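Local coordinates for protein arginine--tRNA ligase (Campylobacter jejuni, PDB 3FNR) that catalyses the ATP-dependent attachment of L-arginine to tRNA(Arg), releasing AMP and diphosphate, as a monomeric aminoacyl-tRNA synthetase, at residues G56-R61 and S444-E449; L66-N71 and D389-R394; K237-W242 and E268-Q273; S276-G281 and H320-I325; S314-T319 and A395-P400. The protein carries 1 engineered substitution. One frame throughout, in Å; residues are numbered along the deposited sequence. Where two conformers were deposited one is given.

Contact 1 of 5, residues G56-R61 and S444-E449; sequences GDTLTR and SLMGIE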
# COMPACT_ATOMS: atom_id res chain seq x y z
N GLY A 56 -1.07 2.08 1.68
CA GLY A 56 -2.28 1.41 2.16
C GLY A 56 -2.02 0.15 2.96
O GLY A 56 -2.72 -0.15 3.94
N ASP A 57 -1.01 -0.60 2.55
CA ASP A 57 -0.70 -1.85 3.25
C ASP A 57 -0.07 -1.54 4.60
O ASP A 57 -0.37 -2.20 5.59
CB ASP A 57 0.22 -2.75 2.43
CG ASP A 57 0.42 -4.10 3.08
OD1 ASP A 57 1.56 -4.44 3.42
OD2 ASP A 57 -0.60 -4.80 3.29
N THR A 58 0.79 -0.52 4.63
CA THR A 58 1.41 -0.12 5.88
C THR A 58 0.32 0.40 6.82
O THR A 58 0.23 -0.05 7.95
CB THR A 58 2.54 0.90 5.67
OG1 THR A 58 3.45 0.40 4.69
CG2 THR A 58 3.31 1.12 6.96
N LEU A 59 -0.55 1.28 6.31
CA LEU A 59 -1.72 1.75 7.08
C LEU A 59 -2.53 0.59 7.67
O LEU A 59 -2.87 0.60 8.86
CB LEU A 59 -2.65 2.56 6.18
CG LEU A 59 -3.27 3.90 6.61
CD1 LEU A 59 -4.67 3.98 6.06
CD2 LEU A 59 -3.27 4.17 8.12
N THR A 60 -2.82 -0.40 6.83
CA THR A 60 -3.56 -1.60 7.24
C THR A 60 -2.86 -2.35 8.36
O THR A 60 -3.47 -2.62 9.40
CB THR A 60 -3.78 -2.55 6.05
OG1 THR A 60 -4.38 -1.83 4.98
CG2 THR A 60 -4.69 -3.68 6.45
N ARG A 61 -1.58 -2.67 8.16
CA ARG A 61 -0.78 -3.40 9.15
C ARG A 61 -0.72 -2.63 10.46
O ARG A 61 -0.80 -3.21 11.54
CB ARG A 61 0.64 -3.61 8.64
CG ARG A 61 0.78 -4.66 7.54
CD ARG A 61 2.20 -4.62 6.99
NE ARG A 61 2.42 -5.52 5.86
CZ ARG A 61 2.86 -6.77 5.98
NH1 ARG A 61 3.12 -7.28 7.18
NH2 ARG A 61 3.03 -7.50 4.89
N SER A 444 8.38 -4.70 10.68
CA SER A 444 7.36 -5.68 10.27
C SER A 444 6.05 -5.02 9.83
O SER A 444 5.34 -5.55 8.98
CB SER A 444 7.10 -6.71 11.38
OG SER A 444 6.40 -6.13 12.46
N LEU A 445 5.76 -3.85 10.41
CA LEU A 445 4.58 -3.06 10.04
C LEU A 445 4.76 -2.39 8.68
O LEU A 445 3.79 -1.95 8.06
CB LEU A 445 4.27 -2.00 11.11
CG LEU A 445 4.00 -2.53 12.52
CD1 LEU A 445 3.70 -1.38 13.49
CD2 LEU A 445 2.88 -3.58 12.54
N MET A 446 6.02 -2.31 8.24
CA MET A 446 6.37 -1.84 6.90
C MET A 446 6.55 -3.02 5.93
O MET A 446 6.97 -2.84 4.79
CB MET A 446 7.68 -1.03 6.94
CG MET A 446 7.63 0.29 7.72
SD MET A 446 9.24 1.12 7.81
CE MET A 446 9.69 1.31 6.10
N GLY A 447 6.23 -4.23 6.39
CA GLY A 447 6.38 -5.44 5.57
C GLY A 447 7.83 -5.82 5.30
O GLY A 447 8.14 -6.45 4.27
N ILE A 448 8.71 -5.44 6.22
CA ILE A 448 10.14 -5.73 6.13
C ILE A 448 10.52 -6.61 7.32
O ILE A 448 10.20 -6.29 8.46
CB ILE A 448 10.97 -4.42 6.17
CG1 ILE A 448 10.63 -3.53 4.97
CG2 ILE A 448 12.47 -4.72 6.25
CD1 ILE A 448 11.27 -2.15 5.00
N GLU A 449 11.19 -7.72 7.03
CA GLU A 449 11.71 -8.62 8.05
C GLU A 449 13.16 -8.23 8.39
O GLU A 449 14.01 -8.17 7.50
CB GLU A 449 11.63 -10.06 7.55
CG GLU A 449 12.07 -11.13 8.54
CD GLU A 449 11.96 -12.54 7.97
OE1 GLU A 449 12.52 -13.48 8.58
OE2 GLU A 449 11.30 -12.73 6.92
O HOH W 1 5.99 0.15 3.87
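Arg61 and Thr58, one turn apart on helix 50-65, both close on the carbonyl of Leu445, and Arg61 also on Gly447, where helix 425-445 runs out. Among the polar contacts, the guanidinium is anchored within its own helix: NE of Arg61 donates to OD1 of Asp57 over 2.8 Å, in the guanidinium plane and at 169°, forming a salt bridge. Arg309 gives Asp57 OD1 a second cationic partner, and Arg61 NH2 bonds to the carbonyl of Lys159, so NE and NH2 each have an acceptor. A water joins the segments by donating to Thr58 OG1 (2.7 Å) and, at 3.3 Å, to Met446 O; OG1 is also hydrogen-bonded to Val54 O.

Carbon contacts complete the joint. CA of Gly447 sits over the centre of one guanidinium face, 3.8 Å above the plane. CD of Arg61 and CG2 of Thr58 both touch Leu445 O, each at 3.3 Å; CG2 is turned there because it stands anti to the backbone N.

Gly447, with positive phi, is the C-prime residue of a Schellman motif that ends helix 425-445. This helix end of the DALR anticodon-binding domain meets helix 50-65 of the catalytic domain.

Contact 2 of 5, residues L66-N71 and D389-R394; sequences LGYKFN and DAFEAR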
# COMPACT_ATOMS: atom_id res chain seq x y z
N LEU A 66 -2.56 -1.82 16.13
CA LEU A 66 -3.09 -0.94 17.16
C LEU A 66 -4.47 -1.35 17.67
O LEU A 66 -5.02 -0.71 18.57
CB LEU A 66 -3.08 0.51 16.66
CG LEU A 66 -1.70 1.07 16.29
CD1 LEU A 66 -1.86 2.43 15.67
CD2 LEU A 66 -0.75 1.15 17.50
N GLY A 67 -5.03 -2.42 17.10
CA GLY A 67 -6.28 -2.99 17.59
C GLY A 67 -7.52 -2.50 16.88
O GLY A 67 -8.64 -2.73 17.34
N TYR A 68 -7.33 -1.81 15.75
CA TYR A 68 -8.46 -1.35 14.95
C TYR A 68 -8.94 -2.48 14.04
O TYR A 68 -8.12 -3.25 13.52
CB TYR A 68 -8.09 -0.11 14.13
CG TYR A 68 -7.77 1.10 14.96
CD1 TYR A 68 -6.46 1.37 15.36
CD2 TYR A 68 -8.78 1.99 15.35
CE1 TYR A 68 -6.16 2.49 16.14
CE2 TYR A 68 -8.48 3.12 16.13
CZ TYR A 68 -7.17 3.35 16.52
OH TYR A 68 -6.85 4.45 17.30
N LYS A 69 -10.26 -2.60 13.89
CA LYS A 69 -10.85 -3.46 12.86
C LYS A 69 -10.67 -2.73 11.55
O LYS A 69 -11.14 -1.60 11.39
CB LYS A 69 -12.34 -3.70 13.13
CG LYS A 69 -12.63 -4.59 14.34
CD LYS A 69 -14.14 -4.88 14.51
CE LYS A 69 -14.89 -3.72 15.19
NZ LYS A 69 -14.41 -3.40 16.57
N PHE A 70 -9.97 -3.34 10.60
CA PHE A 70 -9.56 -2.62 9.40
C PHE A 70 -9.58 -3.57 8.22
O PHE A 70 -8.74 -4.48 8.12
CB PHE A 70 -8.16 -2.03 9.62
CG PHE A 70 -7.80 -0.87 8.70
CD1 PHE A 70 -7.91 0.44 9.15
CD2 PHE A 70 -7.30 -1.10 7.43
CE1 PHE A 70 -7.55 1.51 8.33
CE2 PHE A 70 -6.94 -0.05 6.61
CZ PHE A 70 -7.07 1.26 7.04
N ASN A 71 -10.54 -3.36 7.33
CA ASN A 71 -10.70 -4.17 6.13
C ASN A 71 -10.15 -3.51 4.89
O ASN A 71 -10.14 -2.28 4.77
CB ASN A 71 -12.17 -4.50 5.91
CG ASN A 71 -12.57 -5.78 6.57
OD1 ASN A 71 -12.85 -5.81 7.77
ND2 ASN A 71 -12.60 -6.87 5.80
N ASP A 389 0.54 7.83 17.10
CA ASP A 389 0.57 9.16 16.53
C ASP A 389 0.60 9.10 15.01
O ASP A 389 -0.05 9.89 14.34
CB ASP A 389 1.80 9.91 17.06
CG ASP A 389 1.52 11.37 17.32
OD1 ASP A 389 1.44 11.73 18.52
OD2 ASP A 389 1.37 12.15 16.35
N ALA A 390 1.35 8.13 14.48
CA ALA A 390 1.45 7.94 13.03
C ALA A 390 0.10 7.55 12.43
O ALA A 390 -0.27 8.05 11.37
CB ALA A 390 2.50 6.90 12.68
N PHE A 391 -0.63 6.67 13.11
CA PHE A 391 -1.94 6.25 12.62
C PHE A 391 -2.94 7.40 12.62
O PHE A 391 -3.55 7.69 11.59
CB PHE A 391 -2.50 5.09 13.42
CG PHE A 391 -3.85 4.64 12.95
CD1 PHE A 391 -3.98 3.98 11.73
CD2 PHE A 391 -4.99 4.93 13.69
CE1 PHE A 391 -5.23 3.59 11.27
CE2 PHE A 391 -6.24 4.53 13.24
CZ PHE A 391 -6.36 3.86 12.03
N GLU A 392 -3.09 8.03 13.78
CA GLU A 392 -4.08 9.08 13.98
C GLU A 392 -3.91 10.31 13.08
O GLU A 392 -4.89 10.94 12.72
CB GLU A 392 -4.13 9.49 15.46
CG GLU A 392 -4.72 8.39 16.36
CD GLU A 392 -4.34 8.53 17.83
OE1 GLU A 392 -4.16 7.50 18.50
OE2 GLU A 392 -4.23 9.68 18.31
N ALA A 393 -2.67 10.62 12.70
CA ALA A 393 -2.40 11.75 11.81
C ALA A 393 -2.25 11.31 10.35
O ALA A 393 -2.07 12.16 9.47
CB ALA A 393 -1.14 12.49 12.26
N ARG A 394 -2.32 9.99 10.12
CA ARG A 394 -2.08 9.35 8.81
C ARG A 394 -0.66 9.65 8.28
O ARG A 394 -0.40 9.59 7.08
CB ARG A 394 -3.16 9.71 7.77
CG ARG A 394 -4.61 9.64 8.25
CD ARG A 394 -5.08 8.22 8.56
NE ARG A 394 -6.52 8.19 8.83
CZ ARG A 394 -7.07 8.10 10.04
NH1 ARG A 394 -8.39 8.09 10.16
NH2 ARG A 394 -6.31 8.01 11.12
O HOH W 2 -4.20 5.00 17.93
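The ring of Phe391, projecting from the last turn of helix 383-393, is met by three side chains of 66-71. The aromatic contacts dominate. CE2 of Phe391 lies 3.5 Å above one face of the Tyr68 ring, displaced toward its rim, and is nearest to CE1. The rings meet obliquely, centroids 4.5 Å apart and planes at 32°. Phe70 comes at the edge of the Phe391 ring, its CE1 being 4.3 Å from CE1 of Phe391. CG of Phe391 is anti to the backbone N (chi1 179°), which starts the ring off toward these two aromatics.

Aliphatic packing is supplied by Leu66, whose CD1 reaches CB of Phe391 at 3.5 Å, the two side chains running antiparallel past one another. Leu59 and Ala63 of helix 50-65 also touch Phe391.

Polar groups gather at the margin. One water accepts from Tyr68 OH at 2.8 Å and donates to Glu392 OE1 at 2.6 Å; it lies in the plane of the tyrosine ring, at its edge. In the conformer given, Arg394 folds back and its NH2 donates to Phe391 O (2.8 Å) from above the carbonyl plane, while Arg394 N reaches the same oxygen from the opposite face as part of a Schellman motif. In that conformer NH2 also lies over the rim of one face of Phe391.

The chemistry is thus that of an apolar, largely aromatic joint between catalytic and anticodon-binding domains, with water mediating its polar margin.

Contact 3 of 5, residues K237-W242 and E268-Q273; sequences KCINIW and EIILAQ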
# COMPACT_ATOMS: atom_id res chain seq x y z
N LYS A 237 -15.65 4.30 9.25
CA LYS A 237 -15.13 5.19 8.20
C LYS A 237 -14.75 4.39 6.95
O LYS A 237 -14.27 3.27 7.05
CB LYS A 237 -13.88 5.91 8.72
CG LYS A 237 -14.12 7.18 9.53
CD LYS A 237 -13.64 8.40 8.76
CE LYS A 237 -13.19 9.51 9.69
NZ LYS A 237 -12.26 10.46 9.00
N CYS A 238 -14.98 4.97 5.77
CA CYS A 238 -14.40 4.46 4.53
C CYS A 238 -13.24 5.35 4.09
O CYS A 238 -13.38 6.57 3.97
CB CYS A 238 -15.42 4.37 3.39
SG CYS A 238 -16.75 3.16 3.62
N ILE A 239 -12.09 4.72 3.85
CA ILE A 239 -10.90 5.43 3.37
C ILE A 239 -10.61 5.05 1.91
O ILE A 239 -10.60 3.87 1.57
CB ILE A 239 -9.67 5.08 4.23
CG1 ILE A 239 -10.00 5.21 5.73
CG2 ILE A 239 -8.47 5.93 3.82
CD1 ILE A 239 -8.87 4.75 6.66
N ASN A 240 -10.40 6.07 1.07
CA ASN A 240 -9.87 5.87 -0.27
C ASN A 240 -8.46 6.43 -0.37
O ASN A 240 -8.14 7.43 0.26
CB ASN A 240 -10.73 6.60 -1.30
CG ASN A 240 -12.13 6.05 -1.42
OD1 ASN A 240 -12.46 4.98 -0.90
ND2 ASN A 240 -12.98 6.81 -2.11
N ILE A 241 -7.63 5.78 -1.18
CA ILE A 241 -6.36 6.37 -1.57
C ILE A 241 -6.40 6.63 -3.07
O ILE A 241 -6.46 5.70 -3.88
CB ILE A 241 -5.15 5.48 -1.19
CG1 ILE A 241 -5.11 5.26 0.33
CG2 ILE A 241 -3.85 6.12 -1.66
CD1 ILE A 241 -4.17 4.18 0.75
N TRP A 242 -6.40 7.91 -3.44
CA TRP A 242 -6.46 8.30 -4.84
C TRP A 242 -5.17 9.00 -5.25
O TRP A 242 -4.44 9.52 -4.40
CB TRP A 242 -7.64 9.26 -5.09
CG TRP A 242 -9.02 8.66 -4.96
CD1 TRP A 242 -9.35 7.33 -4.80
CD2 TRP A 242 -10.27 9.37 -5.01
NE1 TRP A 242 -10.71 7.19 -4.72
CE2 TRP A 242 -11.30 8.42 -4.86
CE3 TRP A 242 -10.62 10.72 -5.17
CZ2 TRP A 242 -12.66 8.77 -4.86
CZ3 TRP A 242 -11.97 11.08 -5.17
CH2 TRP A 242 -12.98 10.10 -5.01
N GLU A 268 -13.12 9.39 3.92
CA GLU A 268 -11.83 10.05 4.05
C GLU A 268 -11.03 9.78 2.79
O GLU A 268 -10.75 8.62 2.47
CB GLU A 268 -11.12 9.50 5.29
CG GLU A 268 -9.69 9.98 5.50
CD GLU A 268 -8.99 9.31 6.68
OE1 GLU A 268 -9.67 8.87 7.64
OE2 GLU A 268 -7.74 9.22 6.64
N ILE A 269 -10.68 10.83 2.04
CA ILE A 269 -9.87 10.67 0.83
C ILE A 269 -8.41 11.02 1.14
O ILE A 269 -8.10 12.14 1.54
CB ILE A 269 -10.35 11.57 -0.36
CG1 ILE A 269 -11.86 11.46 -0.61
CG2 ILE A 269 -9.55 11.26 -1.63
CD1 ILE A 269 -12.38 10.08 -0.94
N ILE A 270 -7.52 10.04 0.95
CA ILE A 270 -6.08 10.27 1.07
C ILE A 270 -5.47 10.39 -0.33
O ILE A 270 -5.68 9.53 -1.17
CB ILE A 270 -5.39 9.13 1.84
CG1 ILE A 270 -5.84 9.15 3.30
CG2 ILE A 270 -3.86 9.21 1.72
CD1 ILE A 270 -5.40 7.95 4.08
N LEU A 271 -4.72 11.46 -0.57
CA LEU A 271 -4.12 11.67 -1.89
C LEU A 271 -2.64 11.29 -1.95
O LEU A 271 -1.82 11.79 -1.18
CB LEU A 271 -4.31 13.12 -2.35
CG LEU A 271 -5.73 13.63 -2.64
CD1 LEU A 271 -5.66 15.10 -3.01
CD2 LEU A 271 -6.42 12.85 -3.77
N ALA A 272 -2.32 10.39 -2.87
CA ALA A 272 -0.96 9.92 -3.07
C ALA A 272 -0.28 10.74 -4.17
O ALA A 272 -0.71 10.72 -5.32
CB ALA A 272 -0.94 8.44 -3.42
N GLN A 273 0.77 11.46 -3.80
CA GLN A 273 1.47 12.30 -4.77
C GLN A 273 2.45 11.56 -5.67
O GLN A 273 2.82 10.42 -5.39
CB GLN A 273 2.15 13.49 -4.09
CG GLN A 273 1.39 14.79 -4.28
CD GLN A 273 1.69 15.50 -5.60
OE1 GLN A 273 1.89 14.88 -6.65
NE2 GLN A 273 1.70 16.83 -5.55
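The indole of Trp242 receives Ile269 over one face. CG2 of Ile269 lies 3.6 Å above the ring plane, offset toward the rim near CE3, while CD1 makes a CH-pi contact 4.2 Å from the centroid of the six-membered ring and 13° off its normal. CB of Trp242 meets CD2 of Leu271. The same CD1 of Ile269 touches ND2 of the Asn240 amide at 3.5 Å; this nitrogen is hydrogen-bonded to His227. Helix 250-258 extends the apolar cluster through Ile250, which touches both Trp242 and Ile269.

On the other side of the sheet, Ile239, Ile241, Glu268 and Ile270 project together. CG2 of Ile239 packs on CD1 of Ile270 at 3.7 Å, and Ile241 lies alongside Ile270, pointing the same way. OE1 of Glu268 forms a long, weak salt bridge with Lys237 NZ (3.3 Å), the two chains crossing at about a right angle. Arg394, in the conformer given, is the second and stronger partner of this carboxylate.

Five backbone hydrogen bonds knit the strands in parallel register. Glu268 N donates to Cys238 O, and Asn240 uses both its N, to Glu268 O, and its O, from Ile270 N. Trp242 repeats the pattern with Ile270 O and Ala272 N, the latter bond, to Trp242 O, being 2.8 Å long at 173°.

The axes of 237-242 and 268-272 lie 21° apart and approach to 4.7 Å. Strand 237-243, helix 250-258 and strand 267-279 form a beta-alpha-beta unit of the Rossmann-type nucleotide-binding fold that defines this class of synthetases.

Contact 4 of 5, residues S276-G281 and H320-I325; sequences SLLKDG and HLEFDI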
# COMPACT_ATOMS: atom_id res chain seq x y z
N SER A 276 9.21 10.63 -8.23
CA SER A 276 10.27 10.64 -9.23
C SER A 276 11.36 9.65 -8.86
O SER A 276 11.98 9.76 -7.81
CB SER A 276 10.89 12.03 -9.36
OG SER A 276 9.97 12.95 -9.91
N LEU A 277 11.58 8.66 -9.73
CA LEU A 277 12.68 7.72 -9.53
C LEU A 277 13.87 8.11 -10.37
O LEU A 277 13.74 8.43 -11.55
CB LEU A 277 12.25 6.29 -9.86
CG LEU A 277 11.48 5.51 -8.81
CD1 LEU A 277 10.92 4.25 -9.43
CD2 LEU A 277 12.35 5.18 -7.60
N LEU A 278 15.05 8.09 -9.75
CA LEU A 278 16.30 8.42 -10.42
C LEU A 278 17.28 7.27 -10.34
O LEU A 278 17.26 6.50 -9.38
CB LEU A 278 16.95 9.67 -9.80
CG LEU A 278 16.21 11.01 -9.78
CD1 LEU A 278 16.99 11.99 -8.93
CD2 LEU A 278 16.03 11.55 -11.17
N LYS A 279 18.14 7.17 -11.35
CA LYS A 279 19.33 6.33 -11.31
C LYS A 279 20.50 7.11 -11.89
O LYS A 279 20.45 7.56 -13.04
CB LYS A 279 19.12 5.02 -12.08
CG LYS A 279 20.22 4.00 -11.85
CD LYS A 279 20.63 3.30 -13.14
CE LYS A 279 19.88 2.00 -13.37
NZ LYS A 279 20.51 0.87 -12.63
N ASP A 280 21.54 7.27 -11.07
CA ASP A 280 22.77 8.03 -11.39
C ASP A 280 22.53 9.51 -11.73
O ASP A 280 23.25 10.11 -12.53
CB ASP A 280 23.60 7.33 -12.49
CG ASP A 280 24.07 5.94 -12.08
OD1 ASP A 280 23.98 5.01 -12.92
OD2 ASP A 280 24.53 5.76 -10.93
N GLY A 281 21.50 10.09 -11.10
CA GLY A 281 21.15 11.50 -11.30
C GLY A 281 20.17 11.76 -12.44
O GLY A 281 19.66 12.87 -12.58
N HIS A 320 5.68 15.64 -2.97
CA HIS A 320 6.51 15.00 -3.99
C HIS A 320 7.71 14.27 -3.40
O HIS A 320 8.44 14.83 -2.57
CB HIS A 320 7.02 16.04 -5.00
CG HIS A 320 5.97 16.59 -5.90
ND1 HIS A 320 5.57 15.96 -7.06
CD2 HIS A 320 5.24 17.73 -5.82
CE1 HIS A 320 4.64 16.69 -7.65
NE2 HIS A 320 4.42 17.77 -6.93
N LEU A 321 7.92 13.04 -3.85
CA LEU A 321 9.03 12.22 -3.41
C LEU A 321 9.98 11.99 -4.57
O LEU A 321 9.58 11.54 -5.65
CB LEU A 321 8.50 10.89 -2.85
CG LEU A 321 9.38 9.89 -2.06
CD1 LEU A 321 9.88 8.77 -2.95
CD2 LEU A 321 10.53 10.54 -1.28
N GLU A 322 11.25 12.32 -4.35
CA GLU A 322 12.30 12.06 -5.33
C GLU A 322 13.36 11.18 -4.67
O GLU A 322 13.82 11.47 -3.56
CB GLU A 322 12.92 13.37 -5.81
CG GLU A 322 13.94 13.21 -6.94
CD GLU A 322 14.84 14.42 -7.10
OE1 GLU A 322 15.60 14.74 -6.15
OE2 GLU A 322 14.80 15.05 -8.18
N PHE A 323 13.73 10.10 -5.35
CA PHE A 323 14.74 9.21 -4.81
C PHE A 323 15.66 8.66 -5.88
O PHE A 323 15.20 8.26 -6.94
CB PHE A 323 14.10 8.06 -4.02
CG PHE A 323 15.03 7.42 -3.04
CD1 PHE A 323 15.13 7.91 -1.74
CD2 PHE A 323 15.81 6.33 -3.40
CE1 PHE A 323 16.00 7.33 -0.82
CE2 PHE A 323 16.68 5.74 -2.49
CZ PHE A 323 16.77 6.24 -1.19
N ASP A 324 16.96 8.66 -5.59
CA ASP A 324 17.95 8.05 -6.46
C ASP A 324 18.28 6.65 -5.95
O ASP A 324 18.78 6.49 -4.84
CB ASP A 324 19.22 8.90 -6.55
CG ASP A 324 20.05 8.61 -7.80
OD1 ASP A 324 20.14 7.44 -8.23
OD2 ASP A 324 20.63 9.57 -8.36
N ILE A 325 18.01 5.65 -6.79
CA ILE A 325 18.19 4.24 -6.43
C ILE A 325 19.65 3.78 -6.34
O ILE A 325 19.92 2.66 -5.89
CB ILE A 325 17.40 3.30 -7.39
CG1 ILE A 325 17.99 3.32 -8.80
CG2 ILE A 325 15.90 3.66 -7.37
CD1 ILE A 325 17.58 2.14 -9.65
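Ser276 and Leu278 pair with 321-325 through four backbone hydrogen bonds. Ser276 N donates to Leu321 O and Ser276 O accepts from Phe323 N; Leu278 N then donates to Phe323 O, and Leu278 O accepts from Ile325 N at 2.8 Å.

The carboxylate of Asp324 adds to these by reaching across to the backbone that turns away after Lys279. Its OD2 accepts from Gly281 N at 2.9 Å, on the syn side and 19° out of the carboxylate plane, through a bent bond of 134°. OD1 takes a weak bond from Asp280 N (3.2 Å) and a further one from Ser326 OG.

The arrangement is parallel pairing within the catalytic-domain sheet, the axes of 276-279 and 321-324 lying 16° apart.

Packing follows the two sheet faces. On that of Ser276, Leu278 and Glu322, CD1 of Leu278 rests against the carboxyl carbon CD of Glu322 at 3.7 Å, and CB of Leu278 touches CG of Asp324. Toward the other face, CG2 of Ile325 meets CD2 of Leu277 at 3.9 Å, the side chains crossing at about a right angle. CG1 of Ile325 lies 3.8 Å from CG of Lys279, whose ammonium continues to a salt bridge with Glu302 on helix 296-303.

Contact 5 of 5, residues S314-T319 and A395-P400; sequences SKKCDT and ALQKIP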
# COMPACT_ATOMS: atom_id res chain seq x y z
N SER A 314 8.57 7.04 2.74
CA SER A 314 9.57 7.88 3.42
C SER A 314 9.26 9.37 3.45
O SER A 314 9.95 10.13 4.13
CB SER A 314 10.96 7.63 2.82
OG SER A 314 11.01 8.08 1.48
N LYS A 315 8.25 9.80 2.71
CA LYS A 315 7.85 11.20 2.76
C LYS A 315 6.34 11.33 2.78
O LYS A 315 5.63 10.49 2.22
CB LYS A 315 8.48 11.99 1.59
CG LYS A 315 8.49 13.53 1.72
CD LYS A 315 9.45 14.08 2.80
CE LYS A 315 8.78 14.33 4.17
NZ LYS A 315 7.55 15.18 4.10
N LYS A 316 5.86 12.39 3.45
CA LYS A 316 4.43 12.72 3.55
C LYS A 316 3.70 12.52 2.22
O LYS A 316 4.18 12.97 1.17
CB LYS A 316 4.25 14.16 4.06
CG LYS A 316 2.84 14.53 4.52
CD LYS A 316 2.85 15.88 5.22
CE LYS A 316 1.53 16.19 5.91
NZ LYS A 316 0.50 16.72 4.98
N CYS A 317 2.56 11.84 2.30
CA CYS A 317 1.85 11.26 1.15
C CYS A 317 1.45 12.24 0.06
O CYS A 317 1.52 11.92 -1.13
CB CYS A 317 0.62 10.48 1.63
SG CYS A 317 0.12 9.14 0.52
N ASP A 318 1.04 13.44 0.46
CA ASP A 318 0.62 14.48 -0.48
C ASP A 318 1.76 15.44 -0.88
O ASP A 318 1.51 16.52 -1.43
CB ASP A 318 -0.62 15.24 0.04
CG ASP A 318 -0.43 15.82 1.45
OD1 ASP A 318 -1.40 16.42 1.96
OD2 ASP A 318 0.65 15.67 2.05
N THR A 319 3.00 15.03 -0.61
CA THR A 319 4.19 15.79 -1.03
C THR A 319 5.01 14.96 -2.03
O THR A 319 5.03 13.71 -1.94
CB THR A 319 5.07 16.20 0.17
OG1 THR A 319 5.78 15.06 0.67
CG2 THR A 319 4.23 16.80 1.30
N ALA A 395 0.25 9.94 9.21
CA ALA A 395 1.63 10.30 8.87
C ALA A 395 2.55 9.09 8.98
O ALA A 395 3.31 8.95 9.95
CB ALA A 395 2.11 11.44 9.78
N LEU A 396 2.50 8.21 7.99
CA LEU A 396 3.24 6.95 8.05
C LEU A 396 4.76 7.11 7.94
O LEU A 396 5.50 6.22 8.34
CB LEU A 396 2.71 5.94 7.03
CG LEU A 396 1.22 5.59 7.13
CD1 LEU A 396 0.82 4.53 6.13
CD2 LEU A 396 0.83 5.16 8.53
N GLN A 397 5.21 8.25 7.41
CA GLN A 397 6.64 8.55 7.31
C GLN A 397 7.33 8.73 8.66
O GLN A 397 8.56 8.70 8.72
CB GLN A 397 6.91 9.76 6.40
CG GLN A 397 6.66 11.13 7.02
CD GLN A 397 5.18 11.49 7.12
OE1 GLN A 397 4.32 10.86 6.49
NE2 GLN A 397 4.87 12.50 7.92
N LYS A 398 6.55 8.91 9.72
CA LYS A 398 7.06 8.90 11.09
C LYS A 398 7.66 7.54 11.47
O LYS A 398 8.53 7.47 12.34
CB LYS A 398 5.95 9.27 12.09
CG LYS A 398 5.34 10.66 11.93
CD LYS A 398 6.00 11.70 12.84
CE LYS A 398 5.25 13.04 12.83
NZ LYS A 398 3.88 12.94 13.42
N ILE A 399 7.20 6.47 10.84
CA ILE A 399 7.77 5.14 11.10
C ILE A 399 9.23 5.00 10.59
O ILE A 399 10.11 4.68 11.39
CB ILE A 399 6.84 3.96 10.65
CG1 ILE A 399 5.44 4.09 11.26
CG2 ILE A 399 7.44 2.62 11.04
CD1 ILE A 399 4.43 3.04 10.72
N PRO A 400 9.50 5.24 9.27
CA PRO A 400 10.92 5.32 8.84
C PRO A 400 11.77 6.36 9.59
O PRO A 400 12.94 6.08 9.88
CB PRO A 400 10.82 5.72 7.36
CG PRO A 400 9.48 5.30 6.93
CD PRO A 400 8.59 5.39 8.12
O HOH W 3 2.38 10.08 5.01
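Gln397 carries this contact, laying its side chain against the backbone of Ser314 to Lys316. Its CB abuts the Ser314 carbonyl carbon at 3.8 Å. CG then stands between the backbone N and the carbonyl carbon (chi1 79°), and the chain bends at chi2, which sets CD beside N and CA of Lys316. There OE1 lies 3.5 Å from CA of Lys316. A water donates to this oxygen at 2.6 Å and accepts from Cys317 N at 3.2 Å, bridging the segments.

Ser314 directs its side chain away, OG being hydrogen-bonded to Ile311 O, and thus presents its backbone to Gln397. Its CA is also approached by CG of Pro400 at 4.4 Å; the proline packs further on Leu313 and Met446.

Lys316 contributes CA and CB, the latter 4.1 Å from Gln397 OE1. Its extended chain bends only at the end, where NZ forms a 3.1 Å salt bridge with Asp318 OD2, using the syn lone pair. Lys316 O closes the type I turn by accepting from both N and OG1 of Thr319.

The chemistry implies a modest, water-assisted contact between a catalytic-domain loop and the turn leading into helix 398-416: Lys316 and Asp318 pair within the loop, while glutamine supplies carbon packing and one bridged carbonyl.

In the fold
Contact 2 is buried, contacts 1 and 3 are partly so, and contacts 4 and 5 lie at the surface. Contacts 3 and 4 share strand 267-279 and are built on parallel backbone pairing within the catalytic domain. Contacts 1, 2 and 5 instead join that domain to the anticodon-binding domain through side-chain packing and single bridging waters, aromatic in contact 2 and more polar in 1 and 5. Helix 50-65 ties several together: Leu59 touches Phe70 of contact 2 and Leu396 of contact 5, and Gly56 meets Ile241 of contact 3. Phe70 packs on Ile239 between contacts 2 and 3, and Gln273 N probably bonds to Cys317 O between contacts 3 and 5.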